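Long-range contact in proline dehydrogenase (Bradyrhizobium japonicum USDA 110, PDB 3HAZ), which probably oxidises proline to glutamate in two steps, using FAD for the first and NAD for the second: residues 73-78 against 455-460. Numbering follows the deposited sequence.
With SO4 (sulfate ion), chain K.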
ATOM      1  N   GLU A  73      -6.037  18.804  34.907  1.00 17.09           N
ATOM      2  CA  GLU A  73      -5.136  19.812  35.450  1.00 21.27           C
ATOM      3  C   GLU A  73      -5.881  21.104  35.761  1.00 21.53           C
ATOM      4  O   GLU A  73      -5.637  21.750  36.784  1.00 21.46           O
ATOM      5  CB  GLU A  73      -3.980  20.065  34.480  1.00 14.55           C
ATOM      6  CG  GLU A  73      -2.994  18.916  34.447  1.00 23.19           C
ATOM      7  CD  GLU A  73      -1.992  19.023  33.316  1.00 26.04           C
ATOM      8  OE1 GLU A  73      -2.274  19.720  32.316  1.00 20.07           O
ATOM      9  OE2 GLU A  73      -0.923  18.397  33.431  1.00 27.91           O
ATOM     10  N   GLY A  74      -6.791  21.477  34.872  1.00 21.78           N
ATOM     11  CA  GLY A  74      -7.636  22.627  35.107  1.00 19.69           C
ATOM     12  C   GLY A  74      -8.437  22.422  36.381  1.00 19.81           C
ATOM     13  O   GLY A  74      -8.548  23.324  37.209  1.00 19.98           O
ATOM     14  N   LEU A  75      -9.005  21.230  36.535  1.00 21.91           N
ATOM     15  CA  LEU A  75      -9.824  20.924  37.701  1.00 20.72           C
ATOM     16  C   LEU A  75      -9.009  21.025  38.985  1.00 24.80           C
ATOM     17  O   LEU A  75      -9.455  21.626  39.963  1.00 18.63           O
ATOM     18  CB  LEU A  75     -10.467  19.532  37.582  1.00 17.54           C
ATOM     19  CG  LEU A  75     -11.461  19.218  38.711  1.00 29.26           C
ATOM     20  CD1 LEU A  75     -12.681  18.467  38.197  1.00 33.21           C
ATOM     21  CD2 LEU A  75     -10.785  18.451  39.843  1.00 31.53           C
ATOM     22  N   ALA A  76      -7.812  20.445  38.976  1.00 21.82           N
ATOM     23  CA  ALA A  76      -6.975  20.435  40.174  1.00 20.72           C
ATOM     24  C   ALA A  76      -6.580  21.852  40.601  1.00 21.00           C
ATOM     25  O   ALA A  76      -6.528  22.156  41.793  1.00 23.43           O
ATOM     26  CB  ALA A  76      -5.733  19.568  39.965  1.00 21.54           C
ATOM     27  N   LEU A  77      -6.307  22.719  39.632  1.00 21.85           N
ATOM     28  CA  LEU A  77      -5.877  24.075  39.952  1.00 24.46           C
ATOM     29  C   LEU A  77      -7.049  24.925  40.449  1.00 21.98           C
ATOM     30  O   LEU A  77      -6.888  25.764  41.334  1.00 18.95           O
ATOM     31  CB  LEU A  77      -5.191  24.731  38.753  1.00 18.09           C
ATOM     32  CG  LEU A  77      -3.875  24.075  38.320  1.00 29.95           C
ATOM     33  CD1 LEU A  77      -3.243  24.850  37.179  1.00 29.44           C
ATOM     34  CD2 LEU A  77      -2.905  23.948  39.487  1.00 29.58           C
ATOM     35  N   MET A  78      -8.229  24.691  39.887  1.00 17.85           N
ATOM     36  CA  MET A  78      -9.435  25.390  40.330  1.00 18.94           C
ATOM     37  C   MET A  78      -9.833  24.988  41.749  1.00 19.66           C
ATOM     38  O   MET A  78     -10.332  25.805  42.525  1.00 17.33           O
ATOM     39  CB  MET A  78     -10.587  25.132  39.353  1.00 13.38           C
ATOM     40  CG  MET A  78     -10.384  25.801  37.987  1.00 24.96           C
ATOM     41  SD  MET A  78     -11.701  25.411  36.817  1.00 34.82           S
ATOM     42  CE  MET A  78     -12.907  26.675  37.218  1.00 36.31           C
ATOM     43  N   TYR A 455     -19.919  19.580  39.656  1.00 25.90           N
ATOM     44  CA  TYR A 455     -20.257  20.634  38.715  1.00 25.67           C
ATOM     45  C   TYR A 455     -19.057  21.060  37.854  1.00 32.74           C
ATOM     46  O   TYR A 455     -19.197  21.284  36.651  1.00 21.60           O
ATOM     47  CB  TYR A 455     -20.813  21.843  39.470  1.00 25.80           C
ATOM     48  CG  TYR A 455     -21.176  23.024  38.592  1.00 25.99           C
ATOM     49  CD1 TYR A 455     -22.462  23.168  38.082  1.00 34.52           C
ATOM     50  CD2 TYR A 455     -20.238  24.004  38.288  1.00 29.30           C
ATOM     51  CE1 TYR A 455     -22.802  24.254  37.282  1.00 36.37           C
ATOM     52  CE2 TYR A 455     -20.566  25.094  37.490  1.00 30.57           C
ATOM     53  CZ  TYR A 455     -21.846  25.214  36.990  1.00 36.67           C
ATOM     54  OH  TYR A 455     -22.174  26.295  36.202  1.00 42.46           O
ATOM     55  N   LEU A 456     -17.889  21.196  38.476  1.00 32.70           N
ATOM     56  CA  LEU A 456     -16.692  21.633  37.762  1.00 34.03           C
ATOM     57  C   LEU A 456     -16.352  20.707  36.600  1.00 35.38           C
ATOM     58  O   LEU A 456     -15.996  21.169  35.512  1.00 34.61           O
ATOM     59  CB  LEU A 456     -15.497  21.722  38.709  1.00 32.28           C
ATOM     60  CG  LEU A 456     -15.261  23.085  39.351  1.00 36.70           C
ATOM     61  CD1 LEU A 456     -13.993  23.051  40.181  1.00 32.02           C
ATOM     62  CD2 LEU A 456     -15.187  24.173  38.284  1.00 36.21           C
ATOM     63  N   VAL A 457     -16.462  19.405  36.849  1.00 28.69           N
ATOM     64  CA  VAL A 457     -16.179  18.380  35.853  1.00 31.11           C
ATOM     65  C   VAL A 457     -16.975  18.620  34.577  1.00 36.52           C
ATOM     66  O   VAL A 457     -16.410  18.754  33.487  1.00 35.99           O
ATOM     67  CB  VAL A 457     -16.543  16.981  36.384  1.00 37.40           C
ATOM     68  CG1 VAL A 457     -16.479  15.949  35.259  1.00 39.13           C
ATOM     69  CG2 VAL A 457     -15.632  16.596  37.527  1.00 39.83           C
ATOM     70  N   ARG A 458     -18.295  18.668  34.718  1.00 27.25           N
ATOM     71  CA  ARG A 458     -19.163  18.882  33.572  1.00 26.69           C
ATOM     72  C   ARG A 458     -18.767  20.166  32.850  1.00 33.98           C
ATOM     73  O   ARG A 458     -18.638  20.187  31.626  1.00 41.49           O
ATOM     74  CB  ARG A 458     -20.627  18.912  34.015  1.00 31.94           C
ATOM     75  CG  ARG A 458     -21.616  18.561  32.925  1.00 41.93           C
ATOM     76  CD  ARG A 458     -22.800  17.773  33.472  1.00 52.82           C
ATOM     77  NE  ARG A 458     -23.179  18.192  34.819  1.00 63.29           N
ATOM     78  CZ  ARG A 458     -23.714  19.373  35.110  1.00 65.47           C
ATOM     79  NH1 ARG A 458     -23.920  20.261  34.151  1.00 68.53           N
ATOM     80  NH2 ARG A 458     -24.031  19.672  36.362  1.00 61.46           N
ATOM     81  N   ARG A 459     -18.534  21.225  33.620  1.00 30.96           N
ATOM     82  CA  ARG A 459     -18.160  22.524  33.067  1.00 32.78           C
ATOM     83  C   ARG A 459     -16.878  22.470  32.236  1.00 35.98           C
ATOM     84  O   ARG A 459     -16.784  23.105  31.180  1.00 35.50           O
ATOM     85  CB  ARG A 459     -18.003  23.551  34.198  1.00 36.81           C
ATOM     86  CG  ARG A 459     -17.443  24.895  33.764  1.00 36.78           C
ATOM     87  CD  ARG A 459     -18.526  25.797  33.198  1.00 42.77           C
ATOM     88  NE  ARG A 459     -18.101  27.194  33.200  1.00 57.42           N
ATOM     89  CZ  ARG A 459     -18.441  28.081  34.133  1.00 52.97           C
ATOM     90  NH1 ARG A 459     -19.228  27.726  35.140  1.00 45.98           N
ATOM     91  NH2 ARG A 459     -18.000  29.328  34.051  1.00 54.12           N
ATOM     92  N   LEU A 460     -15.890  21.724  32.723  1.00 32.70           N
ATOM     93  CA  LEU A 460     -14.574  21.676  32.089  1.00 38.56           C
ATOM     94  C   LEU A 460     -14.564  20.848  30.805  1.00 39.26           C
ATOM     95  O   LEU A 460     -13.766  21.104  29.906  1.00 42.96           O
ATOM     96  CB  LEU A 460     -13.526  21.129  33.060  1.00 35.64           C
ATOM     97  CG  LEU A 460     -13.184  22.011  34.260  1.00 36.72           C
ATOM     98  CD1 LEU A 460     -12.152  21.328  35.136  1.00 37.23           C
ATOM     99  CD2 LEU A 460     -12.676  23.357  33.792  1.00 44.73           C
TER
HETATM  100  S   SO4 K1006     -25.879  22.641  33.199  1.00 87.03           S
HETATM  101  O1  SO4 K1006     -26.050  23.843  32.389  1.00 88.49           O
HETATM  102  O2  SO4 K1006     -24.967  21.743  32.501  1.00 87.90           O
HETATM  103  O3  SO4 K1006     -25.314  23.001  34.498  1.00 91.75           O
HETATM  104  O4  SO4 K1006     -27.174  21.990  33.395  1.00 81.22           O
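The axes of two short helical segments cross obliquely, nearer antiparallel than parallel, at 139°. Segment 455-460 lies on helix 452-463, which follows the last strand of the proline dehydrogenase TIM-type barrel. Segment 73-78 belongs to the helical region ahead of the barrel. The contact is buried and apolar, with no hydrogen bond across it.

Met-78 points across the interface. Its CB lies 4.1 Å from Leu-456 CD1. CG stands anti to the carbonyl carbon, and the chain bends at chi3 (86°). SD meets Leu-460 CD2 tip to tip at 3.8 Å. CE ends 3.5 Å from Leu-456 CD2, where the two side chains cross obliquely. Val-60 of helix 60-66 touches both Met-78 and Leu-460.

Leu-75 has CG anti to its backbone N, and its CD1 reaches Val-457 CG2 at 3.6 Å. The FAD lies about 12 Å from the Leu-460 side chain.

Arg-458 takes no part in this packing. Its NH1 gives a nearly straight hydrogen bond (170°) to O3 of a sulfate ion, probably from the crystallisation liquor. O3 lies at the guanidinium edge, in its plane, and O2 comes closer to NH1, at 2.5 Å. NH2 forms a salt bridge with Glu-199. An alanine here would lose that bridge and would probably leave the Glu-199 charge less well balanced.

The packing is tightest at Leu-460 CD1, 3.5 Å from Leu-75 CB. The same methyl lies 3.4 Å from Leu-75 N.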